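Local coordinates for protein methionine gamma-lyase (Trichomonas vaginalis, PDB 1E5F) that belongs to the Cys/Met metabolism family of PLP-dependent enzymes and carries pyridoxal-5'-phosphate in an assembly of four chains, at residues 85-90 / 109-114; 161-166 / 299-304; 182-187 / 202-207; 209-214 / 251-256. All blocks are in the same frame, centred on the assembly; numbering follows the deposited sequence. Where two conformers were deposited one is given.

Interaction 1 of 4, residues 85-90 / 109-114. With PLP (pyridoxal-5'-phosphate), chain C.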
# COMPACT_ATOMS: atom_id res chain seq x y z
N SER A 85 8.20 9.43 -13.03
CA SER A 85 8.68 8.58 -14.11
C SER A 85 10.04 9.18 -14.53
O SER A 85 10.32 10.35 -14.26
CB SER A 85 7.85 8.47 -15.37
OG SER A 85 7.67 9.81 -15.93
N GLY A 86 10.84 8.30 -15.10
CA GLY A 86 12.12 8.77 -15.66
C GLY A 86 11.81 9.84 -16.71
O GLY A 86 12.56 10.82 -16.68
N MET A 87 10.79 9.67 -17.61
CA MET A 87 10.58 10.77 -18.54
C MET A 87 10.34 12.09 -17.82
O MET A 87 10.68 13.21 -18.21
CB MET A 87 9.40 10.38 -19.49
CG MET A 87 9.74 9.24 -20.52
SD MET A 87 11.47 9.53 -21.22
CE MET A 87 11.11 11.11 -22.03
N GLY A 88 9.56 11.97 -16.67
CA GLY A 88 9.24 13.20 -15.91
C GLY A 88 10.47 13.86 -15.33
O GLY A 88 10.52 15.07 -15.21
N ALA A 89 11.45 13.06 -14.88
CA ALA A 89 12.70 13.67 -14.42
C ALA A 89 13.45 14.42 -15.55
O ALA A 89 13.87 15.55 -15.38
CB ALA A 89 13.60 12.59 -13.93
N ILE A 90 13.53 13.78 -16.72
CA ILE A 90 14.17 14.39 -17.86
C ILE A 90 13.40 15.68 -18.30
O ILE A 90 14.05 16.70 -18.59
CB ILE A 90 14.25 13.41 -19.04
CG1 ILE A 90 15.17 12.21 -18.61
CG2 ILE A 90 14.93 14.18 -20.20
CD1 ILE A 90 14.98 10.94 -19.37
N CYS A 109 22.31 8.42 -29.61
CA CYS A 109 21.79 7.14 -29.19
C CYS A 109 21.23 7.31 -27.77
O CYS A 109 22.04 7.24 -26.78
CB CYS A 109 22.83 6.04 -29.27
SG CYS A 109 22.19 4.39 -28.84
N LEU A 110 19.97 7.33 -27.61
CA LEU A 110 19.16 7.59 -26.43
C LEU A 110 18.05 6.53 -26.37
O LEU A 110 17.58 5.86 -27.31
CB LEU A 110 18.43 8.90 -26.76
CG LEU A 110 18.77 10.25 -26.17
CD1 LEU A 110 20.26 10.27 -25.71
CD2 LEU A 110 18.58 11.40 -27.11
N TYR A 111 17.59 6.42 -25.15
CA TYR A 111 16.24 5.82 -24.99
C TYR A 111 15.31 6.36 -26.10
O TYR A 111 15.09 7.53 -26.33
CB TYR A 111 15.79 6.08 -23.57
CG TYR A 111 14.46 5.44 -23.30
CD1 TYR A 111 14.11 4.19 -23.75
CD2 TYR A 111 13.50 6.16 -22.59
CE1 TYR A 111 12.87 3.63 -23.49
CE2 TYR A 111 12.27 5.59 -22.29
CZ TYR A 111 11.93 4.35 -22.73
OH TYR A 111 10.71 3.80 -22.45
N GLY A 112 14.47 5.49 -26.61
CA GLY A 112 13.48 5.93 -27.60
C GLY A 112 12.67 7.15 -27.22
O GLY A 112 12.68 8.12 -27.97
N CYS A 113 11.97 7.13 -26.08
CA CYS A 113 11.14 8.17 -25.57
C CYS A 113 11.86 9.46 -25.30
O CYS A 113 11.35 10.58 -25.56
CB CYS A 113 10.33 7.61 -24.32
SG CYS A 113 9.32 6.17 -24.87
N THR A 114 13.07 9.46 -24.85
CA THR A 114 13.75 10.73 -24.72
C THR A 114 14.06 11.41 -26.06
O THR A 114 13.96 12.64 -26.32
CB THR A 114 15.08 10.38 -24.04
OG1 THR A 114 14.84 9.59 -22.91
CG2 THR A 114 15.77 11.69 -23.77
N1 PLP C . 16.11 6.82 -19.09
C2 PLP C . 16.56 5.70 -19.70
C2A PLP C . 17.95 5.23 -19.97
C3 PLP C . 15.56 4.69 -19.65
O3 PLP C . 15.94 3.48 -20.13
C4 PLP C . 14.22 4.94 -19.41
C4A PLP C . 13.32 3.70 -19.81
C5 PLP C . 13.83 6.23 -19.28
C6 PLP C . 14.82 7.21 -19.17
C5A PLP C . 12.43 6.63 -18.98
O4P PLP C . 12.08 6.22 -17.58
P PLP C . 10.56 5.93 -17.25
O1P PLP C . 10.26 4.73 -18.06
O2P PLP C . 10.63 5.67 -15.80
O3P PLP C . 9.67 7.12 -17.65
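Met87 reaches from the first turn of helix 86-97 to the edge of the Tyr111 ring, where its SD lies 4.2 Å from Tyr111 CE2 and close to the ring plane, a Met-aromatic contact made edge-on. The thioether gets there by folding up. CG stands opposite the carbonyl carbon (chi1 -70°), and further bends at chi2 and chi3 curl the tip round until CE rests 3.6 Å from Cys113 O. On the way SD passes 3.8 Å from Thr114 OG1. The same oxygen meets CD1 of Ile90, whose side chain crosses that of Thr114 at about a right angle.

The two segments share no direct hydrogen bond; PLP sits between them and touches both. The N-terminus of helix 86-97 forms part of the phosphate cup familiar from fold type I PLP enzymes: Gly86 N donates to PLP O2P at 2.7 Å and Met87 N to PLP O3P at 2.8 Å, the latter nearly straight at 164°. Ser85 caps this helix, its OG accepting from Gly88 N at 3.0 Å and also bonding to Gly242 O of the second subunit.

Tyr111 closes over the cofactor from the other segment. Its CG swings away from the backbone N (chi1 -177°), which lays one ring face against PLP: CD2 of Tyr111 is 3.3 Å from PLP C5, and C4A of PLP lies over that face toward the rim. Beneath the opposite face, near its centre, comes the backbone N of Cys113. The Tyr111 hydroxyl makes a weak hydrogen bond to Arg58 of the second subunit.

Interaction 2 of 4, residues 161-166 / 299-304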
# COMPACT_ATOMS: atom_id res chain seq x y z
N LEU A 161 24.87 0.23 -25.74
CA LEU A 161 25.90 0.22 -24.78
C LEU A 161 27.17 0.97 -25.25
O LEU A 161 28.28 0.83 -24.77
CB LEU A 161 26.22 -1.19 -24.29
CG LEU A 161 24.93 -1.98 -23.83
CD1 LEU A 161 25.33 -3.35 -23.18
CD2 LEU A 161 24.06 -1.14 -22.87
N LYS A 162 26.98 2.02 -26.06
CA LYS A 162 28.13 2.83 -26.48
C LYS A 162 28.80 3.50 -25.27
O LYS A 162 28.03 3.99 -24.43
CB LYS A 162 27.69 3.84 -27.52
CG LYS A 162 28.74 4.85 -27.95
CD LYS A 162 28.18 5.79 -29.06
CE LYS A 162 27.01 6.64 -28.58
NZ LYS A 162 26.87 7.81 -29.56
N ILE A 163 30.13 3.53 -25.13
CA ILE A 163 30.64 4.28 -23.99
C ILE A 163 30.96 5.69 -24.41
O ILE A 163 31.60 5.85 -25.42
CB ILE A 163 31.90 3.54 -23.45
CG1 ILE A 163 31.44 2.10 -23.26
CG2 ILE A 163 32.47 4.16 -22.20
CD1 ILE A 163 30.41 1.87 -22.19
N ILE A 164 30.71 6.69 -23.55
CA ILE A 164 30.94 8.02 -23.90
C ILE A 164 31.90 8.57 -22.85
O ILE A 164 31.68 8.34 -21.66
CB ILE A 164 29.73 8.90 -23.88
CG1 ILE A 164 28.78 8.58 -25.04
CG2 ILE A 164 30.25 10.40 -23.91
CD1 ILE A 164 27.43 9.12 -24.61
N ASP A 165 32.94 9.22 -23.29
CA ASP A 165 33.95 9.79 -22.42
C ASP A 165 33.48 11.11 -21.77
O ASP A 165 33.68 12.19 -22.33
CB ASP A 165 35.19 10.06 -23.29
CG ASP A 165 36.34 10.51 -22.47
OD1 ASP A 165 36.16 11.02 -21.39
OD2 ASP A 165 37.48 10.38 -23.04
N MET A 166 32.99 11.02 -20.57
CA MET A 166 32.27 12.02 -19.82
C MET A 166 33.15 13.25 -19.60
O MET A 166 32.66 14.32 -19.92
CB MET A 166 31.75 11.55 -18.44
CG MET A 166 30.33 10.95 -18.75
SD MET A 166 29.46 10.17 -17.38
CE MET A 166 30.58 9.14 -16.60
N ASP A 299 38.67 0.98 -21.77
CA ASP A 299 39.41 1.80 -20.83
C ASP A 299 38.60 2.96 -20.25
O ASP A 299 38.80 3.33 -19.09
CB ASP A 299 40.53 2.37 -21.69
CG ASP A 299 41.43 1.19 -22.05
OD1 ASP A 299 42.19 1.43 -23.05
OD2 ASP A 299 41.32 0.15 -21.35
N ILE A 300 37.78 3.58 -21.04
CA ILE A 300 36.91 4.68 -20.57
C ILE A 300 35.84 4.07 -19.66
O ILE A 300 35.64 4.56 -18.54
CB ILE A 300 36.20 5.44 -21.68
CG1 ILE A 300 37.25 6.37 -22.35
CG2 ILE A 300 34.97 6.32 -21.41
CD1 ILE A 300 36.76 6.20 -23.85
N ALA A 301 35.38 2.86 -19.98
CA ALA A 301 34.26 2.21 -19.27
C ALA A 301 34.87 1.90 -17.91
O ALA A 301 34.27 2.17 -16.91
CB ALA A 301 33.73 0.96 -19.93
N LYS A 302 36.12 1.43 -17.98
CA LYS A 302 36.87 1.08 -16.83
C LYS A 302 37.17 2.30 -15.96
O LYS A 302 36.93 2.21 -14.75
CB LYS A 302 38.16 0.36 -17.15
CG LYS A 302 38.99 -0.29 -16.07
CD LYS A 302 40.21 -0.88 -16.83
CE LYS A 302 40.83 -1.96 -15.93
NZ LYS A 302 42.29 -2.13 -16.22
N LYS A 303 37.48 3.46 -16.49
CA LYS A 303 37.72 4.58 -15.56
C LYS A 303 36.38 5.03 -14.97
O LYS A 303 36.34 5.49 -13.84
CB LYS A 303 38.35 5.75 -16.31
N GLN A 304 35.26 4.95 -15.73
CA GLN A 304 34.01 5.48 -15.31
C GLN A 304 33.08 4.57 -14.52
O GLN A 304 32.20 5.09 -13.84
CB GLN A 304 33.13 5.95 -16.52
CG GLN A 304 33.98 6.87 -17.37
CD GLN A 304 33.38 7.60 -18.46
OE1 GLN A 304 33.62 8.77 -18.78
NE2 GLN A 304 32.30 7.09 -19.13
O HOH W 1 35.90 10.31 -18.54
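Gln304, at the end of helix 298-304, stretches across to the loop 161-166 and grips its backbone at two points. From CB, which lies 4.1 Å from Met166 CE, the chain leaves with CG opposite the carbonyl carbon (chi1 -52°) and then runs out straight. CG and CD both have the Met166 methyl alongside, the two side chains crossing at a slant, and the bend at the end of Met166 tucks that methyl against the amide. At the tip the amide divides its work. NE2 donates to Ile164 O at 2.9 Å, a bond somewhat bent at 147° and entering the carbonyl from out of its plane. OE1 accepts from Met166 N, also at 2.9 Å, straighter and within the carbonyl plane of the glutamine. A water, 2.8 Å from Gln304 OE1, gives OE1 a second donor and also donates to Asp165 OD1. These bonds fix which way round the amide lies.

Asp165 has a further task, since its OD1 caps helix 166-174 by accepting from Arg168 N. Away from the polar tip the contact becomes apolar: Ile163 CG2 presses on Ile300 CG2 at 3.4 Å, tighter than ordinary van der Waals packing, while Ala301 CB sits against the same CG2 of Ile163. Ile300 CG2 also covers the backbone at Asp165, 3.8 Å from its CA.

Here the loop following strand 148-154 of the seven-stranded sheet meets the helix between strands 284-288 and 311-316 of the smaller sheet, packing consistent with the junction between the PLP-binding and C-terminal domains of a fold type I enzyme.

Interaction 3 of 4, residues 182-187 / 202-207. With PLP (pyridoxal-5'-phosphate), chain C.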
# COMPACT_ATOMS: atom_id res chain seq x y z
N ILE A 182 24.23 17.07 -18.76
CA ILE A 182 23.19 16.24 -18.15
C ILE A 182 23.50 14.83 -18.54
O ILE A 182 23.54 14.57 -19.76
CB ILE A 182 21.72 16.61 -18.57
CG1 ILE A 182 21.44 18.10 -18.15
CG2 ILE A 182 20.69 15.77 -17.80
CD1 ILE A 182 20.17 18.76 -18.56
N ALA A 183 23.67 13.96 -17.59
CA ALA A 183 23.96 12.55 -17.94
C ALA A 183 22.83 11.62 -17.43
O ALA A 183 22.37 11.89 -16.29
CB ALA A 183 25.27 12.27 -17.30
N ASP A 184 22.25 10.86 -18.37
CA ASP A 184 21.23 9.89 -17.79
C ASP A 184 21.94 8.66 -17.28
O ASP A 184 22.59 7.91 -18.02
CB ASP A 184 20.23 9.54 -18.87
CG ASP A 184 19.11 8.60 -18.42
OD1 ASP A 184 19.33 7.77 -17.53
OD2 ASP A 184 18.11 8.44 -19.20
N ASN A 185 22.05 8.42 -15.96
CA ASN A 185 22.87 7.41 -15.31
C ASN A 185 22.13 6.17 -14.99
O ASN A 185 22.44 5.33 -14.17
CB ASN A 185 23.48 8.07 -14.02
CG ASN A 185 24.65 7.29 -13.39
OD1 ASN A 185 25.45 6.67 -14.16
ND2 ASN A 185 24.84 7.22 -12.06
N THR A 186 21.00 5.96 -15.70
CA THR A 186 20.10 4.84 -15.32
C THR A 186 20.76 3.48 -15.34
O THR A 186 20.66 2.71 -14.40
CB THR A 186 18.90 4.86 -16.26
OG1 THR A 186 18.10 6.07 -16.14
CG2 THR A 186 17.94 3.69 -16.08
N PHE A 187 21.47 3.20 -16.42
CA PHE A 187 22.07 1.89 -16.67
C PHE A 187 23.22 1.62 -15.75
O PHE A 187 23.35 0.46 -15.39
CB PHE A 187 22.62 1.81 -18.09
CG PHE A 187 21.63 1.50 -19.15
CD1 PHE A 187 20.26 1.69 -18.93
CD2 PHE A 187 22.08 1.05 -20.40
CE1 PHE A 187 19.39 1.26 -19.92
CE2 PHE A 187 21.22 0.72 -21.40
CZ PHE A 187 19.84 0.74 -21.13
N VAL A 202 24.20 17.66 -13.93
CA VAL A 202 22.87 17.22 -13.66
C VAL A 202 22.83 15.72 -14.06
O VAL A 202 23.22 15.40 -15.14
CB VAL A 202 21.67 17.88 -14.37
CG1 VAL A 202 20.34 17.41 -13.69
CG2 VAL A 202 21.73 19.38 -14.27
N VAL A 203 22.41 14.88 -13.07
CA VAL A 203 22.32 13.46 -13.30
C VAL A 203 20.87 13.06 -13.14
O VAL A 203 20.28 13.33 -12.09
CB VAL A 203 23.15 12.61 -12.29
CG1 VAL A 203 22.98 11.11 -12.54
CG2 VAL A 203 24.62 13.00 -12.35
N VAL A 204 20.30 12.39 -14.14
CA VAL A 204 18.93 11.92 -14.09
C VAL A 204 18.90 10.39 -14.13
O VAL A 204 19.84 9.71 -14.59
CB VAL A 204 18.08 12.51 -15.20
CG1 VAL A 204 17.87 14.05 -15.24
CG2 VAL A 204 18.65 12.08 -16.56
N HIS A 205 17.77 9.81 -13.58
CA HIS A 205 17.57 8.37 -13.56
C HIS A 205 16.10 8.04 -13.80
O HIS A 205 15.22 8.71 -13.35
CB HIS A 205 17.75 7.61 -12.20
CG HIS A 205 19.18 7.63 -11.72
ND1 HIS A 205 20.03 6.58 -11.99
CD2 HIS A 205 19.90 8.54 -11.02
CE1 HIS A 205 21.25 6.89 -11.48
NE2 HIS A 205 21.13 8.07 -10.84
N SER A 206 15.99 6.86 -14.35
CA SER A 206 14.70 6.20 -14.39
C SER A 206 14.89 5.29 -13.16
O SER A 206 15.58 4.26 -13.18
CB SER A 206 14.32 5.37 -15.60
OG SER A 206 13.14 4.62 -15.37
N ALA A 207 14.26 5.65 -12.06
CA ALA A 207 14.36 4.82 -10.85
C ALA A 207 13.40 3.62 -11.01
O ALA A 207 13.65 2.58 -10.40
CB ALA A 207 13.89 5.59 -9.56
N1 PLP C . 16.11 6.82 -19.09
C2 PLP C . 16.56 5.70 -19.70
C2A PLP C . 17.95 5.23 -19.97
C3 PLP C . 15.56 4.69 -19.65
O3 PLP C . 15.94 3.48 -20.13
C4 PLP C . 14.22 4.94 -19.41
C4A PLP C . 13.32 3.70 -19.81
C5 PLP C . 13.83 6.23 -19.28
C6 PLP C . 14.82 7.21 -19.17
C5A PLP C . 12.43 6.63 -18.98
O4P PLP C . 12.08 6.22 -17.58
P PLP C . 10.56 5.93 -17.25
O1P PLP C . 10.26 4.73 -18.06
O2P PLP C . 10.63 5.67 -15.80
O3P PLP C . 9.67 7.12 -17.65
O HOH W 2 20.05 3.76 -12.02
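Strands 182-184 and 202-206 run parallel, their axes 4.7 Å apart and 24° askew, with Ala183 N bonded to Val202 O, Val204 N to Ala183 O and Asn185 N to Val204 O. Ile182 and Val202 lie side by side on one face, pointing the same way, CG1 of Ile182 being 3.8 Å from Val202 CB. Val203 and Ala183 point to the other face; just past the strand, Asn185 CB packs 3.4 Å from Val203 CG1, and its side chain runs alongside that of His205, amide and imidazole planes 56° apart. The polar ends of both, Asn185 ND2 and His205 NE2, go to Glu75. A water joins His205 ND1 to Thr186 O.

Past the paired residues Thr186 takes over. Its OG1 accepts from Ser206 N at 2.9 Å; the hydroxyl also lies near Asp184 OD1, too close in this model for the distance to be trusted. Thr186 N donates to that carboxylate oxygen at 3.1 Å, forming an Asx turn that probably helps to fix the carboxylate's rotation. Asp184 reaches out with CG trans to N (chi1 -178°), and its OD2 lies 2.6 Å from PLP N1. Ser206 OG approaches the phosphate, 2.8 Å from PLP O2P and nearly as close to the bridging O4P. An aspartate facing the pyridine nitrogen at the C-terminal end of a sheet strand is the signature of the fold type I PLP site.

Interaction 4 of 4, residues 209-214 / 251-256. With PLP (pyridoxal-5'-phosphate), chain C; SO4 (sulfate ion), chain D.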
# COMPACT_ATOMS: atom_id res chain seq x y z
N LYS A 209 13.99 1.46 -12.98
CA LYS A 209 14.92 0.38 -13.35
C LYS A 209 15.70 -0.07 -12.18
O LYS A 209 15.07 -0.60 -11.28
CB LYS A 209 15.85 0.87 -14.52
CG LYS A 209 14.92 1.59 -15.54
CD LYS A 209 13.87 0.72 -16.14
CE LYS A 209 13.01 1.37 -17.26
NZ LYS A 209 14.03 2.18 -18.03
N TYR A 210 17.05 -0.10 -12.13
CA TYR A 210 17.80 -0.72 -11.12
C TYR A 210 17.52 -0.10 -9.73
O TYR A 210 17.57 -0.90 -8.87
CB TYR A 210 19.35 -0.62 -11.34
CG TYR A 210 19.82 -1.49 -12.45
CD1 TYR A 210 20.04 -2.83 -12.34
CD2 TYR A 210 19.97 -0.99 -13.73
CE1 TYR A 210 20.47 -3.57 -13.42
CE2 TYR A 210 20.36 -1.69 -14.88
CZ TYR A 210 20.62 -3.02 -14.67
OH TYR A 210 21.04 -3.81 -15.76
N ILE A 211 17.39 1.18 -9.45
CA ILE A 211 17.32 1.74 -8.11
C ILE A 211 16.12 1.11 -7.36
O ILE A 211 16.32 0.57 -6.29
CB ILE A 211 17.28 3.31 -8.14
CG1 ILE A 211 18.66 3.90 -8.57
CG2 ILE A 211 16.95 3.92 -6.82
CD1 ILE A 211 18.57 5.34 -9.11
N ASN A 212 14.92 1.08 -7.89
CA ASN A 212 13.84 0.35 -7.21
C ASN A 212 14.19 -1.12 -7.32
O ASN A 212 14.17 -1.81 -6.34
CB ASN A 212 12.54 0.76 -7.79
CG ASN A 212 11.41 -0.07 -7.16
OD1 ASN A 212 11.31 0.15 -5.97
ND2 ASN A 212 10.81 -0.95 -7.96
N GLY A 213 14.53 -1.62 -8.54
CA GLY A 213 15.02 -2.99 -8.73
C GLY A 213 14.02 -4.11 -8.65
O GLY A 213 14.41 -5.28 -8.76
N HIS A 214 12.73 -3.78 -8.47
CA HIS A 214 11.73 -4.82 -8.27
C HIS A 214 10.63 -4.66 -9.28
O HIS A 214 9.65 -5.34 -9.01
CB HIS A 214 11.11 -4.89 -6.84
CG HIS A 214 12.17 -5.25 -5.83
ND1 HIS A 214 13.19 -4.37 -5.51
CD2 HIS A 214 12.48 -6.43 -5.22
CE1 HIS A 214 13.98 -4.97 -4.67
NE2 HIS A 214 13.59 -6.19 -4.44
N TRP A 251 8.23 5.30 -0.96
CA TRP A 251 8.68 4.39 0.14
C TRP A 251 9.17 3.04 -0.34
O TRP A 251 10.13 2.39 0.19
CB TRP A 251 7.39 4.14 1.05
CG TRP A 251 7.66 3.24 2.27
CD1 TRP A 251 7.96 3.70 3.49
CD2 TRP A 251 7.36 1.85 2.41
NE1 TRP A 251 7.91 2.61 4.41
CE2 TRP A 251 7.57 1.46 3.77
CE3 TRP A 251 6.99 0.86 1.53
CZ2 TRP A 251 7.42 0.17 4.22
CZ3 TRP A 251 6.75 -0.47 1.89
CH2 TRP A 251 7.01 -0.76 3.27
N LEU A 252 8.51 2.43 -1.30
CA LEU A 252 8.87 1.23 -1.99
C LEU A 252 10.24 1.36 -2.67
O LEU A 252 11.01 0.37 -2.69
CB LEU A 252 7.85 0.81 -3.07
CG LEU A 252 6.54 0.22 -2.61
CD1 LEU A 252 5.62 -0.13 -3.79
CD2 LEU A 252 6.73 -1.14 -1.85
N ILE A 253 10.58 2.49 -3.24
CA ILE A 253 11.90 2.68 -3.92
C ILE A 253 12.96 2.69 -2.84
O ILE A 253 14.00 2.02 -2.96
CB ILE A 253 12.02 3.99 -4.73
CG1 ILE A 253 10.94 3.95 -5.88
CG2 ILE A 253 13.43 4.24 -5.26
CD1 ILE A 253 10.66 5.35 -6.52
N THR A 254 12.63 3.38 -1.74
CA THR A 254 13.58 3.43 -0.61
C THR A 254 13.90 2.01 -0.18
O THR A 254 15.01 1.60 0.20
CB THR A 254 13.01 4.29 0.54
OG1 THR A 254 13.08 5.64 0.10
CG2 THR A 254 13.86 4.37 1.82
N ARG A 255 12.85 1.21 0.01
CA ARG A 255 12.91 -0.19 0.32
C ARG A 255 13.83 -1.00 -0.70
O ARG A 255 14.68 -1.79 -0.25
CB ARG A 255 11.56 -0.86 0.39
CG ARG A 255 11.53 -2.30 0.91
CD ARG A 255 10.13 -2.98 0.81
NE ARG A 255 9.77 -3.95 1.79
CZ ARG A 255 9.58 -5.24 1.47
NH1 ARG A 255 9.80 -5.73 0.24
NH2 ARG A 255 9.15 -6.13 2.36
N GLY A 256 13.50 -0.76 -1.96
CA GLY A 256 14.27 -1.45 -3.03
C GLY A 256 15.78 -1.04 -3.06
O GLY A 256 16.72 -1.85 -3.33
N1 PLP C . 16.11 6.82 -19.09
C2 PLP C . 16.56 5.70 -19.70
C2A PLP C . 17.95 5.23 -19.97
C3 PLP C . 15.56 4.69 -19.65
O3 PLP C . 15.94 3.48 -20.13
C4 PLP C . 14.22 4.94 -19.41
C4A PLP C . 13.32 3.70 -19.81
C5 PLP C . 13.83 6.23 -19.28
C6 PLP C . 14.82 7.21 -19.17
C5A PLP C . 12.43 6.63 -18.98
O4P PLP C . 12.08 6.22 -17.58
P PLP C . 10.56 5.93 -17.25
O1P PLP C . 10.26 4.73 -18.06
O2P PLP C . 10.63 5.67 -15.80
O3P PLP C . 9.67 7.12 -17.65
S SO4 D . 13.03 0.49 -21.64
O1 SO4 D . 12.86 -0.93 -21.47
O2 SO4 D . 12.23 0.77 -22.93
O3 SO4 D . 14.40 1.02 -21.95
O4 SO4 D . 12.31 1.45 -20.69
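Two acceptors face each other where Asn212 meets the helix: its OD1 lies only 3.3 Å from Leu252 O. The answer comes from the third subunit, whose Arg255 hydrogen-bonds to Leu252 O through NH1 and, weakly, to Asn212 OD1 through NH2. A first torsion of 176° points CG of Asn212 away from its own N and carries the amide to the helix, where OD1 also sits against Ile253 CA; its ND2 goes to Asp216.

The carbonyl of Asn212 is engaged as well. Its O receives a CA-H...O contact from Gly256 CA at 3.3 Å, and His214 ND1 donates to the same oxygen at 2.9 Å, Asn212 O lying in the imidazole plane while ND1 approaches tilted from the carbonyl plane. Helix 247-257 thus packs on the loop that follows strand 202-206 in the seven-stranded sheet, the loop that in fold type I enzymes carries the cofactor lysine. Here Lys209 NZ is 2.4 Å from PLP C4A, too close for a non-bonded contact, so the state of any link is doubtful. NZ also makes a weak hydrogen bond to the sulfate. Ile211 CG2 meets Ile253 CG2 at 3.9 Å, and His214 CE1 lies against Gly256 CA.

How the interactions relate
All four contacts are largely buried, but at different depths. Interaction 3 lies about 4 Å, centre to centre, from the middle of the chain, interaction 1 about 8 Å and interaction 4 about 13 Å; interaction 2, with partly exposed Asp165 and Ile300, is about 16 Å out. Interactions 1, 3 and 4 touch one PLP, contributing respectively phosphate-binding amides and a ring cover, a carboxylate at N1 and a serine at the phosphate, and the lysine at C4A. Strand 202-206 of interaction 3 leads into loop 209-214 of interaction 4, and Ile90 of interaction 1 packs on Asp184. Regular strand bonding belongs to interaction 3; a side-chain amide joins loop and helix in interaction 2, whereas interactions 1 and 4 rely on packing.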